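Local coordinates for 3-guanidinopropionase (PDB 3NIQ), which hydrolyses 3-guanidinopropanoate to beta-alanine and urea at a site with two manganese ions, working as a homohexamer of the arginase family, at residues Ala54-Arg59 / Ser286-Val291; Gly123-Val128 / Val282-Pro287; Val145-His150 / Val237-Asp242. All coordinates share one frame; numbering follows the deposited sequence.

Contact 1: residues Ala54-Arg59 / Ser286-Val291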
ATOM      1  N   ALA A  54       0.289  18.127   1.176  1.00 16.99           N
ATOM      2  CA  ALA A  54      -0.913  18.676   1.817  1.00 16.89           C
ATOM      3  C   ALA A  54      -1.819  19.439   0.837  1.00 16.11           C
ATOM      4  O   ALA A  54      -2.991  19.697   1.128  1.00 15.81           O
ATOM      5  CB  ALA A  54      -0.537  19.563   3.049  1.00 15.88           C
ATOM      6  N   ARG A  55      -1.295  19.753  -0.345  1.00 15.40           N
ATOM      7  CA  ARG A  55      -2.121  20.372  -1.389  1.00 17.02           C
ATOM      8  C   ARG A  55      -3.315  19.489  -1.753  1.00 17.30           C
ATOM      9  O   ARG A  55      -4.354  19.985  -2.215  1.00 17.50           O
ATOM     10  CB  ARG A  55      -1.284  20.685  -2.644  1.00 17.40           C
ATOM     11  CG  ARG A  55      -0.778  19.453  -3.392  1.00 18.18           C
ATOM     12  CD  ARG A  55       0.093  19.850  -4.610  1.00 18.37           C
ATOM     13  NE  ARG A  55       1.292  20.585  -4.213  1.00 19.92           N
ATOM     14  CZ  ARG A  55       2.159  21.128  -5.066  1.00 23.50           C
ATOM     15  NH1 ARG A  55       1.981  20.998  -6.388  1.00 21.35           N
ATOM     16  NH2 ARG A  55       3.220  21.776  -4.602  1.00 21.72           N
ATOM     17  N   HIS A  56      -3.177  18.181  -1.536  1.00 17.36           N
ATOM     18  CA  HIS A  56      -4.274  17.234  -1.838  1.00 17.07           C
ATOM     19  C   HIS A  56      -5.238  17.007  -0.682  1.00 17.12           C
ATOM     20  O   HIS A  56      -6.264  16.328  -0.828  1.00 16.72           O
ATOM     21  CB  HIS A  56      -3.699  15.879  -2.297  1.00 16.91           C
ATOM     22  CG  HIS A  56      -2.716  16.005  -3.421  1.00 18.41           C
ATOM     23  ND1 HIS A  56      -3.094  16.342  -4.703  1.00 19.03           N
ATOM     24  CD2 HIS A  56      -1.371  15.862  -3.450  1.00 16.84           C
ATOM     25  CE1 HIS A  56      -2.026  16.372  -5.484  1.00 19.51           C
ATOM     26  NE2 HIS A  56      -0.964  16.102  -4.744  1.00 17.11           N
ATOM     27  N   GLY A  57      -4.905  17.557   0.476  1.00 16.03           N
ATOM     28  CA  GLY A  57      -5.708  17.307   1.678  1.00 16.07           C
ATOM     29  C   GLY A  57      -7.178  17.643   1.552  1.00 15.47           C
ATOM     30  O   GLY A  57      -8.039  16.838   1.921  1.00 15.32           O
ATOM     31  N   PRO A  58      -7.497  18.834   1.026  1.00 15.34           N
ATOM     32  CA  PRO A  58      -8.906  19.185   0.978  1.00 15.14           C
ATOM     33  C   PRO A  58      -9.750  18.241   0.108  1.00 15.85           C
ATOM     34  O   PRO A  58     -10.900  17.935   0.449  1.00 15.94           O
ATOM     35  CB  PRO A  58      -8.888  20.599   0.390  1.00 15.62           C
ATOM     36  CG  PRO A  58      -7.554  21.140   0.821  1.00 15.00           C
ATOM     37  CD  PRO A  58      -6.651  19.949   0.572  1.00 15.83           C
ATOM     38  N   ARG A  59      -9.188  17.762  -0.990  1.00 15.56           N
ATOM     39  CA  ARG A  59      -9.941  16.835  -1.820  1.00 17.44           C
ATOM     40  C   ARG A  59     -10.255  15.542  -1.052  1.00 17.37           C
ATOM     41  O   ARG A  59     -11.378  15.037  -1.091  1.00 18.40           O
ATOM     42  CB  ARG A  59      -9.196  16.498  -3.109  1.00 17.90           C
ATOM     43  CG  ARG A  59     -10.084  15.633  -4.066  1.00 21.75           C
ATOM     44  CD  ARG A  59      -9.626  15.751  -5.477  1.00 26.83           C
ATOM     45  NE  ARG A  59     -10.114  16.989  -6.073  1.00 27.98           N
ATOM     46  CZ  ARG A  59      -9.682  17.487  -7.228  1.00 29.94           C
ATOM     47  NH1 ARG A  59      -8.728  16.874  -7.915  1.00 33.18           N
ATOM     48  NH2 ARG A  59     -10.189  18.622  -7.690  1.00 28.19           N
ATOM     49  N   SER A 286      -1.904  15.029   4.559  1.00 17.82           N
ATOM     50  CA  SER A 286      -1.082  14.870   3.361  1.00 17.04           C
ATOM     51  C   SER A 286      -1.344  13.503   2.698  1.00 16.71           C
ATOM     52  O   SER A 286      -0.719  12.503   3.040  1.00 15.64           O
ATOM     53  CB  SER A 286       0.398  15.068   3.703  1.00 17.77           C
ATOM     54  OG  SER A 286       1.210  14.979   2.542  1.00 15.93           O
ATOM     55  N   PRO A 287      -2.307  13.463   1.760  1.00 15.87           N
ATOM     56  CA  PRO A 287      -2.756  12.201   1.138  1.00 15.80           C
ATOM     57  C   PRO A 287      -1.667  11.286   0.538  1.00 16.86           C
ATOM     58  O   PRO A 287      -1.789  10.063   0.664  1.00 16.75           O
ATOM     59  CB  PRO A 287      -3.759  12.665   0.073  1.00 15.65           C
ATOM     60  CG  PRO A 287      -4.395  13.895   0.729  1.00 15.47           C
ATOM     61  CD  PRO A 287      -3.201  14.593   1.433  1.00 15.09           C
ATOM     62  N   PRO A 288      -0.600  11.851  -0.060  1.00 17.96           N
ATOM     63  CA  PRO A 288       0.455  10.955  -0.559  1.00 19.29           C
ATOM     64  C   PRO A 288       1.144  10.141   0.542  1.00 20.45           C
ATOM     65  O   PRO A 288       1.758   9.132   0.248  1.00 21.62           O
ATOM     66  CB  PRO A 288       1.456  11.916  -1.215  1.00 19.15           C
ATOM     67  CG  PRO A 288       0.653  13.105  -1.583  1.00 18.29           C
ATOM     68  CD  PRO A 288      -0.325  13.255  -0.433  1.00 18.02           C
ATOM     69  N   PHE A 289       1.051  10.569   1.799  1.00 19.63           N
ATOM     70  CA  PHE A 289       1.627   9.768   2.877  1.00 19.72           C
ATOM     71  C   PHE A 289       0.569   9.094   3.720  1.00 19.47           C
ATOM     72  O   PHE A 289       0.876   8.526   4.779  1.00 20.84           O
ATOM     73  CB  PHE A 289       2.566  10.630   3.729  1.00 19.53           C
ATOM     74  CG  PHE A 289       3.717  11.179   2.937  1.00 20.33           C
ATOM     75  CD1 PHE A 289       4.856  10.415   2.732  1.00 22.75           C
ATOM     76  CD2 PHE A 289       3.618  12.425   2.318  1.00 20.04           C
ATOM     77  CE1 PHE A 289       5.910  10.921   1.968  1.00 20.93           C
ATOM     78  CE2 PHE A 289       4.658  12.929   1.557  1.00 17.29           C
ATOM     79  CZ  PHE A 289       5.796  12.190   1.391  1.00 20.94           C
ATOM     80  N   ASP A 290      -0.676   9.158   3.263  1.00 17.99           N
ATOM     81  CA  ASP A 290      -1.802   8.619   4.049  1.00 18.08           C
ATOM     82  C   ASP A 290      -1.971   7.134   3.757  1.00 19.39           C
ATOM     83  O   ASP A 290      -1.453   6.628   2.749  1.00 19.09           O
ATOM     84  CB  ASP A 290      -3.075   9.402   3.748  1.00 16.28           C
ATOM     85  CG  ASP A 290      -4.175   9.211   4.802  1.00 16.25           C
ATOM     86  OD1 ASP A 290      -3.940   8.599   5.860  1.00 14.60           O
ATOM     87  OD2 ASP A 290      -5.317   9.655   4.546  1.00 20.07           O
ATOM     88  N   VAL A 291      -2.701   6.436   4.627  1.00 19.92           N
ATOM     89  CA  VAL A 291      -2.892   4.994   4.470  1.00 20.57           C
ATOM     90  C   VAL A 291      -4.379   4.690   4.423  1.00 20.73           C
ATOM     91  O   VAL A 291      -5.072   4.804   5.445  1.00 19.22           O
ATOM     92  CB  VAL A 291      -2.242   4.208   5.638  1.00 21.63           C
ATOM     93  CG1 VAL A 291      -2.483   2.725   5.477  1.00 21.12           C
ATOM     94  CG2 VAL A 291      -0.731   4.508   5.727  1.00 21.42           C
TER
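H56 and P287 meet where two short 3-10 turns, 54-56 and 287-289, pack against each other in two loops of the arginase fold, one leading into helix 57-64 and the other following strand 277-283. No hydrogen bond joins the segments; the contact is made by proline rings lying along a turn. P287 points its ring at the H56-G57 peptide, with CG 3.4 Å from H56 O and CD 3.6 Å from G57 N, while the same CG also touches H56 CB. P288, the next ring, reaches past it to the imidazole: its CG lies 3.9 Å from H56 CD2, and the two side chains cross at about a right angle. The H56 ring is brought there by a first torsion that sets CG anti to the carbonyl carbon and beside the backbone N (chi1 -53°). On one of its faces sits R55 CG, 3.6 Å above the ring centre, whereas the guanidinium of R55 runs on to a salt bridge with D45 and a hydrogen bond to N50 O of a second subunit. That subunit also packs on both turns, its R51 against H56 and its F289 against P288. S286 swings OG anti to its own backbone N (chi1 -177°), placing the hydroxyl near the start of the other turn, with OG 3.6 Å from A54 N.

Contact 2: residues Gly123-Val128 / Val282-Pro287; sequences GGDHLV and VVEVSP. With MN (manganese (II) ion), chain D.
H126 and V283 form the tight part of this contact: methyl CG2 of V283 stands over the centre of the imidazole, 3.4 Å from its centroid and 3° off the ring normal, a CH-pi contact. V283 puts that methyl between its backbone N and carbonyl carbon, with CG1 anti to the carbonyl carbon (chi1 -63°). With one face held by the methyl, H126 binds manganese through ND1 at 2.2 Å, and its NE2 is hydrogen-bonded to S238, a second-shell residue that helps fix the ring's rotation. D148, D152, D240 and a water complete the shell of this ion.

E284 grips the same loop from beside the metal. Its chain folds back at chi2 (-71°), so that E284 OE2 accepts from H126 N at 2.8 Å, the donor lying above the carboxylate plane; H165 ND1 is a second partner of OE2. The carboxylate also presses on the neighbouring aspartate, with E284 OE2 3.2 Å from D125 CB. D125 itself closes an Asx turn through OD1 to L127 N. E284 N also donates to G124 O at 2.8 Å, in the carbonyl plane, just after the cis peptide that joins G123 to G124.

The other side is looser, bridged by a water among buried residues. Past the bond from G123 N to V282 O, this water donates to G123 O and V282 O and accepts from V285 N at 3.1 Å; the V285 side chain makes no contact with 123-128 and packs on V241. All this happens at the C-terminal ends of neighbouring parallel strands 118-123 and 277-283. The 123-128 loop leads into helix 129-136, and on its other side strand 277-283 has strand 235-240 as its neighbour in the sheet, with D240 touching both V283 and E284.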
ATOM      1  N   GLY A 123      -6.622  22.514   5.228  1.00 14.49           N
ATOM      2  CA  GLY A 123      -5.392  22.738   4.464  1.00 16.83           C
ATOM      3  C   GLY A 123      -5.028  21.478   3.687  1.00 16.74           C
ATOM      4  O   GLY A 123      -5.769  20.486   3.737  1.00 16.50           O
ATOM      5  N   GLY A 124      -3.884  21.473   3.008  1.00 17.65           N
ATOM      6  CA  GLY A 124      -2.901  22.561   3.075  1.00 17.92           C
ATOM      7  C   GLY A 124      -2.024  22.425   4.302  1.00 17.57           C
ATOM      8  O   GLY A 124      -2.442  21.834   5.315  1.00 17.30           O
ATOM      9  N   ASP A 125      -0.806  22.950   4.218  1.00 17.14           N
ATOM     10  CA  ASP A 125       0.082  22.970   5.359  1.00 17.40           C
ATOM     11  C   ASP A 125      -0.246  24.166   6.255  1.00 17.23           C
ATOM     12  O   ASP A 125      -1.123  24.969   5.922  1.00 18.35           O
ATOM     13  CB  ASP A 125       1.550  22.962   4.903  1.00 18.23           C
ATOM     14  CG  ASP A 125       1.990  24.294   4.254  1.00 18.93           C
ATOM     15  OD1 ASP A 125       1.419  25.360   4.548  1.00 21.83           O
ATOM     16  OD2 ASP A 125       2.926  24.264   3.441  1.00 20.94           O
ATOM     17  N   HIS A 126       0.452  24.306   7.377  1.00 17.68           N
ATOM     18  CA  HIS A 126       0.018  25.267   8.400  1.00 18.88           C
ATOM     19  C   HIS A 126       0.240  26.733   7.997  1.00 19.23           C
ATOM     20  O   HIS A 126      -0.319  27.643   8.620  1.00 20.04           O
ATOM     21  CB  HIS A 126       0.687  24.991   9.748  1.00 17.98           C
ATOM     22  CG  HIS A 126      -0.264  25.062  10.895  1.00 20.62           C
ATOM     23  ND1 HIS A 126      -0.201  24.201  11.969  1.00 17.59           N
ATOM     24  CD2 HIS A 126      -1.356  25.841  11.093  1.00 17.71           C
ATOM     25  CE1 HIS A 126      -1.193  24.470  12.802  1.00 21.04           C
ATOM     26  NE2 HIS A 126      -1.915  25.452  12.287  1.00 18.85           N
ATOM     27  N   LEU A 127       1.008  26.968   6.939  1.00 18.13           N
ATOM     28  CA  LEU A 127       1.190  28.352   6.472  1.00 18.61           C
ATOM     29  C   LEU A 127      -0.137  28.947   6.014  1.00 18.63           C
ATOM     30  O   LEU A 127      -0.338  30.164   6.062  1.00 19.11           O
ATOM     31  CB  LEU A 127       2.291  28.466   5.392  1.00 18.10           C
ATOM     32  CG  LEU A 127       2.555  29.892   4.889  1.00 19.24           C
ATOM     33  CD1 LEU A 127       3.015  30.804   6.042  1.00 21.28           C
ATOM     34  CD2 LEU A 127       3.593  29.917   3.723  1.00 19.41           C
ATOM     35  N   VAL A 128      -1.072  28.085   5.620  1.00 19.05           N
ATOM     36  CA  VAL A 128      -2.393  28.550   5.215  1.00 19.87           C
ATOM     37  C   VAL A 128      -3.102  29.372   6.304  1.00 20.22           C
ATOM     38  O   VAL A 128      -3.934  30.248   6.001  1.00 19.66           O
ATOM     39  CB  VAL A 128      -3.311  27.383   4.780  1.00 20.62           C
ATOM     40  CG1 VAL A 128      -3.302  26.270   5.809  1.00 25.21           C
ATOM     41  CG2 VAL A 128      -4.735  27.893   4.653  1.00 24.66           C
ATOM     42  N   VAL A 282      -8.261  22.615  10.041  1.00 16.84           N
ATOM     43  CA  VAL A 282      -7.650  21.297  10.196  1.00 16.88           C
ATOM     44  C   VAL A 282      -6.584  21.228   9.118  1.00 16.32           C
ATOM     45  O   VAL A 282      -6.902  21.205   7.927  1.00 16.07           O
ATOM     46  CB  VAL A 282      -8.675  20.159   9.971  1.00 17.20           C
ATOM     47  CG1 VAL A 282      -8.003  18.816  10.100  1.00 17.40           C
ATOM     48  CG2 VAL A 282      -9.837  20.251  10.989  1.00 17.99           C
ATOM     49  N   VAL A 283      -5.316  21.234   9.518  1.00 15.90           N
ATOM     50  CA  VAL A 283      -4.246  21.385   8.523  1.00 15.20           C
ATOM     51  C   VAL A 283      -3.290  20.206   8.553  1.00 14.82           C
ATOM     52  O   VAL A 283      -3.347  19.418   9.474  1.00 14.77           O
ATOM     53  CB  VAL A 283      -3.451  22.687   8.750  1.00 15.34           C
ATOM     54  CG1 VAL A 283      -4.366  23.878   8.573  1.00 15.19           C
ATOM     55  CG2 VAL A 283      -2.756  22.691  10.151  1.00 13.35           C
ATOM     56  N   GLU A 284      -2.466  20.110   7.507  1.00 15.56           N
ATOM     57  CA  GLU A 284      -1.355  19.148   7.353  1.00 15.51           C
ATOM     58  C   GLU A 284      -1.800  17.712   7.023  1.00 15.79           C
ATOM     59  O   GLU A 284      -0.990  16.783   7.103  1.00 16.00           O
ATOM     60  CB  GLU A 284      -0.379  19.166   8.572  1.00 14.08           C
ATOM     61  CG  GLU A 284       0.338  20.502   8.835  1.00 17.20           C
ATOM     62  CD  GLU A 284       1.399  20.842   7.783  1.00 20.42           C
ATOM     63  OE1 GLU A 284       1.642  20.029   6.858  1.00 22.93           O
ATOM     64  OE2 GLU A 284       1.970  21.946   7.857  1.00 18.21           O
ATOM     65  N   VAL A 285      -3.062  17.517   6.649  1.00 16.05           N
ATOM     66  CA  VAL A 285      -3.432  16.226   6.038  1.00 16.30           C
ATOM     67  C   VAL A 285      -2.706  16.079   4.703  1.00 16.59           C
ATOM     68  O   VAL A 285      -2.866  16.904   3.823  1.00 17.11           O
ATOM     69  CB  VAL A 285      -4.953  16.071   5.814  1.00 16.39           C
ATOM     70  CG1 VAL A 285      -5.268  14.716   5.148  1.00 15.74           C
ATOM     71  CG2 VAL A 285      -5.722  16.164   7.179  1.00 13.78           C
ATOM     72  N   SER A 286      -1.904  15.029   4.559  1.00 17.82           N
ATOM     73  CA  SER A 286      -1.082  14.870   3.361  1.00 17.04           C
ATOM     74  C   SER A 286      -1.344  13.503   2.698  1.00 16.71           C
ATOM     75  O   SER A 286      -0.719  12.503   3.040  1.00 15.64           O
ATOM     76  CB  SER A 286       0.398  15.068   3.703  1.00 17.77           C
ATOM     77  OG  SER A 286       1.210  14.979   2.542  1.00 15.93           O
ATOM     78  N   PRO A 287      -2.307  13.463   1.760  1.00 15.87           N
ATOM     79  CA  PRO A 287      -2.756  12.201   1.138  1.00 15.80           C
ATOM     80  C   PRO A 287      -1.667  11.286   0.538  1.00 16.86           C
ATOM     81  O   PRO A 287      -1.789  10.063   0.664  1.00 16.75           O
ATOM     82  CB  PRO A 287      -3.759  12.665   0.073  1.00 15.65           C
ATOM     83  CG  PRO A 287      -4.395  13.895   0.729  1.00 15.47           C
ATOM     84  CD  PRO A 287      -3.201  14.593   1.433  1.00 15.09           C
TER
HETATM   85 MN    MN D1601       1.627  22.999  12.354  1.00 24.47          MN
HETATM   86  O   HOH W   1      -5.571  19.311   6.291  1.00 15.81           O
HETATM   87  O   HOH W   2       3.894  22.150  12.327  1.00 24.87           O

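Contact 3: residues Val145-His150 / Val237-Asp242; sequences VHFDAH and VSFDVD. With MN (manganese (II) ion), chain E; MN (manganese (II) ion), chain D.
Strands 145-147 and 237-240 run parallel and adjacent, their axes 4.9 Å apart and 5° from parallel, joined by backbone bonds from S238 N to V145 O, F147 N to S238 O and D240 N to F147 O. On the face carrying the two phenylalanines, F147 CB rests 3.6 Å from F239 CD1, the rings tilted at 45°, and V237 CG1 meets the F147 edge; helix 262-270 packs against both side chains.

At the C-terminal ends of the strands, the carboxylates gather round two manganese ions. D148 spans them, OD1 on the ion of H150 and D242, OD2 on that of H126, whereas D240 bridges with OD2 alone, 2.3 Å from the former and 2.2 Å from the latter. D242 chelates through both oxygens, H150 binds through ND1, its NE2 held by E256, and one water binds both ions. Second-shell bonds set the ligands: H146 NE2 meets the anti lone pair of D148 OD2 at 2.8 Å, and A149 N reaches D242 OD1 nearly along its C-O axis. The DxD pair closes an Asx turn, D242 N to D240 OD1. Carboxylate oxygens only 3.0 Å apart, as between D148 OD2 and D240 OD2, suggest that the metals offset their repulsion, and the bridging water is probably polarised for hydrolysis, as in arginases.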
ATOM      1  N   VAL A 145      -6.535  28.345  20.400  1.00 18.10           N
ATOM      2  CA  VAL A 145      -6.174  27.033  20.914  1.00 17.01           C
ATOM      3  C   VAL A 145      -5.585  26.287  19.715  1.00 17.59           C
ATOM      4  O   VAL A 145      -6.263  26.062  18.724  1.00 17.52           O
ATOM      5  CB  VAL A 145      -7.395  26.235  21.425  1.00 18.35           C
ATOM      6  CG1 VAL A 145      -6.937  24.853  21.975  1.00 16.54           C
ATOM      7  CG2 VAL A 145      -8.165  27.007  22.526  1.00 19.43           C
ATOM      8  N   HIS A 146      -4.319  25.912  19.824  1.00 17.57           N
ATOM      9  CA  HIS A 146      -3.545  25.373  18.716  1.00 17.54           C
ATOM     10  C   HIS A 146      -3.025  23.975  19.105  1.00 17.25           C
ATOM     11  O   HIS A 146      -2.249  23.835  20.045  1.00 18.22           O
ATOM     12  CB  HIS A 146      -2.390  26.350  18.448  1.00 18.03           C
ATOM     13  CG  HIS A 146      -1.374  25.870  17.459  1.00 19.06           C
ATOM     14  ND1 HIS A 146      -0.038  26.201  17.551  1.00 18.69           N
ATOM     15  CD2 HIS A 146      -1.494  25.090  16.356  1.00 18.83           C
ATOM     16  CE1 HIS A 146       0.629  25.638  16.556  1.00 19.70           C
ATOM     17  NE2 HIS A 146      -0.233  24.958  15.814  1.00 20.70           N
ATOM     18  N   PHE A 147      -3.488  22.947  18.404  1.00 17.06           N
ATOM     19  CA  PHE A 147      -3.076  21.551  18.647  1.00 16.52           C
ATOM     20  C   PHE A 147      -1.988  21.198  17.638  1.00 16.99           C
ATOM     21  O   PHE A 147      -2.231  21.266  16.428  1.00 17.57           O
ATOM     22  CB  PHE A 147      -4.267  20.613  18.407  1.00 16.42           C
ATOM     23  CG  PHE A 147      -5.409  20.826  19.341  1.00 18.19           C
ATOM     24  CD1 PHE A 147      -5.505  20.095  20.506  1.00 21.16           C
ATOM     25  CD2 PHE A 147      -6.407  21.749  19.042  1.00 15.62           C
ATOM     26  CE1 PHE A 147      -6.586  20.289  21.389  1.00 23.79           C
ATOM     27  CE2 PHE A 147      -7.475  21.950  19.901  1.00 18.92           C
ATOM     28  CZ  PHE A 147      -7.571  21.219  21.083  1.00 21.39           C
ATOM     29  N   ASP A 148      -0.795  20.832  18.108  1.00 16.95           N
ATOM     30  CA  ASP A 148       0.321  20.622  17.196  1.00 16.85           C
ATOM     31  C   ASP A 148       1.476  19.874  17.872  1.00 18.37           C
ATOM     32  O   ASP A 148       1.700  20.021  19.081  1.00 18.38           O
ATOM     33  CB  ASP A 148       0.826  21.997  16.703  1.00 16.87           C
ATOM     34  CG  ASP A 148       1.468  21.954  15.315  1.00 18.39           C
ATOM     35  OD1 ASP A 148       2.296  21.068  15.018  1.00 16.33           O
ATOM     36  OD2 ASP A 148       1.153  22.838  14.510  1.00 19.01           O
ATOM     37  N   ALA A 149       2.221  19.086  17.092  1.00 18.71           N
ATOM     38  CA  ALA A 149       3.503  18.579  17.575  1.00 19.83           C
ATOM     39  C   ALA A 149       4.577  19.687  17.595  1.00 19.81           C
ATOM     40  O   ALA A 149       5.620  19.524  18.235  1.00 20.02           O
ATOM     41  CB  ALA A 149       3.977  17.393  16.731  1.00 18.31           C
ATOM     42  N   HIS A 150       4.316  20.787  16.884  1.00 20.08           N
ATOM     43  CA  HIS A 150       5.297  21.884  16.704  1.00 20.53           C
ATOM     44  C   HIS A 150       4.706  23.278  17.005  1.00 20.95           C
ATOM     45  O   HIS A 150       3.556  23.566  16.680  1.00 19.69           O
ATOM     46  CB  HIS A 150       5.838  21.889  15.269  1.00 20.72           C
ATOM     47  CG  HIS A 150       6.153  20.524  14.741  1.00 21.93           C
ATOM     48  ND1 HIS A 150       5.256  19.792  13.989  1.00 20.86           N
ATOM     49  CD2 HIS A 150       7.274  19.766  14.843  1.00 19.66           C
ATOM     50  CE1 HIS A 150       5.799  18.625  13.679  1.00 22.63           C
ATOM     51  NE2 HIS A 150       7.024  18.590  14.179  1.00 23.87           N
ATOM     52  N   VAL A 237      -9.577  28.080  16.524  1.00 17.72           N
ATOM     53  CA  VAL A 237      -8.983  26.765  16.806  1.00 16.82           C
ATOM     54  C   VAL A 237      -8.265  26.254  15.583  1.00 16.43           C
ATOM     55  O   VAL A 237      -8.846  26.108  14.509  1.00 17.07           O
ATOM     56  CB  VAL A 237     -10.033  25.734  17.264  1.00 17.20           C
ATOM     57  CG1 VAL A 237      -9.349  24.409  17.616  1.00 16.55           C
ATOM     58  CG2 VAL A 237     -10.807  26.269  18.450  1.00 18.45           C
ATOM     59  N   SER A 238      -6.982  25.973  15.737  1.00 15.94           N
ATOM     60  CA  SER A 238      -6.234  25.453  14.631  1.00 17.32           C
ATOM     61  C   SER A 238      -5.681  24.065  14.992  1.00 17.39           C
ATOM     62  O   SER A 238      -4.906  23.917  15.942  1.00 17.27           O
ATOM     63  CB  SER A 238      -5.101  26.419  14.285  1.00 17.17           C
ATOM     64  OG  SER A 238      -4.354  25.929  13.196  1.00 19.39           O
ATOM     65  N   PHE A 239      -6.055  23.065  14.201  1.00 16.73           N
ATOM     66  CA  PHE A 239      -5.723  21.681  14.504  1.00 15.76           C
ATOM     67  C   PHE A 239      -4.776  21.092  13.446  1.00 16.52           C
ATOM     68  O   PHE A 239      -5.182  20.855  12.297  1.00 15.93           O
ATOM     69  CB  PHE A 239      -7.026  20.860  14.579  1.00 15.80           C
ATOM     70  CG  PHE A 239      -6.830  19.474  15.117  1.00 19.00           C
ATOM     71  CD1 PHE A 239      -6.951  19.218  16.482  1.00 19.08           C
ATOM     72  CD2 PHE A 239      -6.507  18.420  14.254  1.00 19.15           C
ATOM     73  CE1 PHE A 239      -6.753  17.910  16.995  1.00 18.98           C
ATOM     74  CE2 PHE A 239      -6.293  17.124  14.750  1.00 16.73           C
ATOM     75  CZ  PHE A 239      -6.422  16.863  16.113  1.00 16.58           C
ATOM     76  N   ASP A 240      -3.524  20.862  13.833  1.00 15.00           N
ATOM     77  CA  ASP A 240      -2.541  20.255  12.954  1.00 16.14           C
ATOM     78  C   ASP A 240      -2.586  18.758  13.283  1.00 16.35           C
ATOM     79  O   ASP A 240      -2.372  18.366  14.427  1.00 15.60           O
ATOM     80  CB  ASP A 240      -1.155  20.894  13.209  1.00 15.83           C
ATOM     81  CG  ASP A 240      -0.020  20.263  12.390  1.00 18.46           C
ATOM     82  OD1 ASP A 240      -0.147  19.114  11.906  1.00 20.23           O
ATOM     83  OD2 ASP A 240       1.045  20.914  12.242  1.00 19.48           O
ATOM     84  N   VAL A 241      -2.903  17.932  12.289  1.00 16.44           N
ATOM     85  CA  VAL A 241      -3.138  16.522  12.542  1.00 15.18           C
ATOM     86  C   VAL A 241      -1.882  15.827  13.053  1.00 16.33           C
ATOM     87  O   VAL A 241      -1.979  14.773  13.654  1.00 14.75           O
ATOM     88  CB  VAL A 241      -3.728  15.750  11.328  1.00 15.36           C
ATOM     89  CG1 VAL A 241      -5.118  16.297  10.922  1.00 11.58           C
ATOM     90  CG2 VAL A 241      -2.765  15.754  10.144  1.00 14.62           C
ATOM     91  N   ASP A 242      -0.711  16.425  12.843  1.00 16.55           N
ATOM     92  CA  ASP A 242       0.511  15.817  13.376  1.00 16.80           C
ATOM     93  C   ASP A 242       0.634  15.947  14.923  1.00 16.91           C
ATOM     94  O   ASP A 242       1.566  15.418  15.523  1.00 15.95           O
ATOM     95  CB  ASP A 242       1.777  16.290  12.593  1.00 16.14           C
ATOM     96  CG  ASP A 242       2.227  17.716  12.947  1.00 19.46           C
ATOM     97  OD1 ASP A 242       1.845  18.243  14.014  1.00 17.06           O
ATOM     98  OD2 ASP A 242       2.978  18.315  12.134  1.00 21.43           O
TER
HETATM   99 MN    MN E1602       3.028  20.298  13.224  1.00 24.40          MN
HETATM  100 MN    MN D1601       1.627  22.999  12.354  1.00 24.47          MN
HETATM  101  O   HOH W   2       3.894  22.150  12.327  1.00 24.87           O

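In the fold
From the N terminus, the chain passes through 54-59, the loop of 123-128, then 145-150 and 237-242, before returning through 282-287 and on to 286-291. Contact 1 closes the longest loop, 226 residues; contact 2 closes a shorter one of 153 that ends on the same stretch as contact 1, and contact 3 nests within both. Contacts 1 and 2 share S286 and P287 and touch through A54 O and G124 N. Contacts 2 and 3 meet at one manganese ion and in the sheet, where strands 277-283 and 235-240 are neighbours. Contacts 1 and 3, with centres about 17 Å apart, do not touch: contact 2 links the subunit-interface turns to the metal centre.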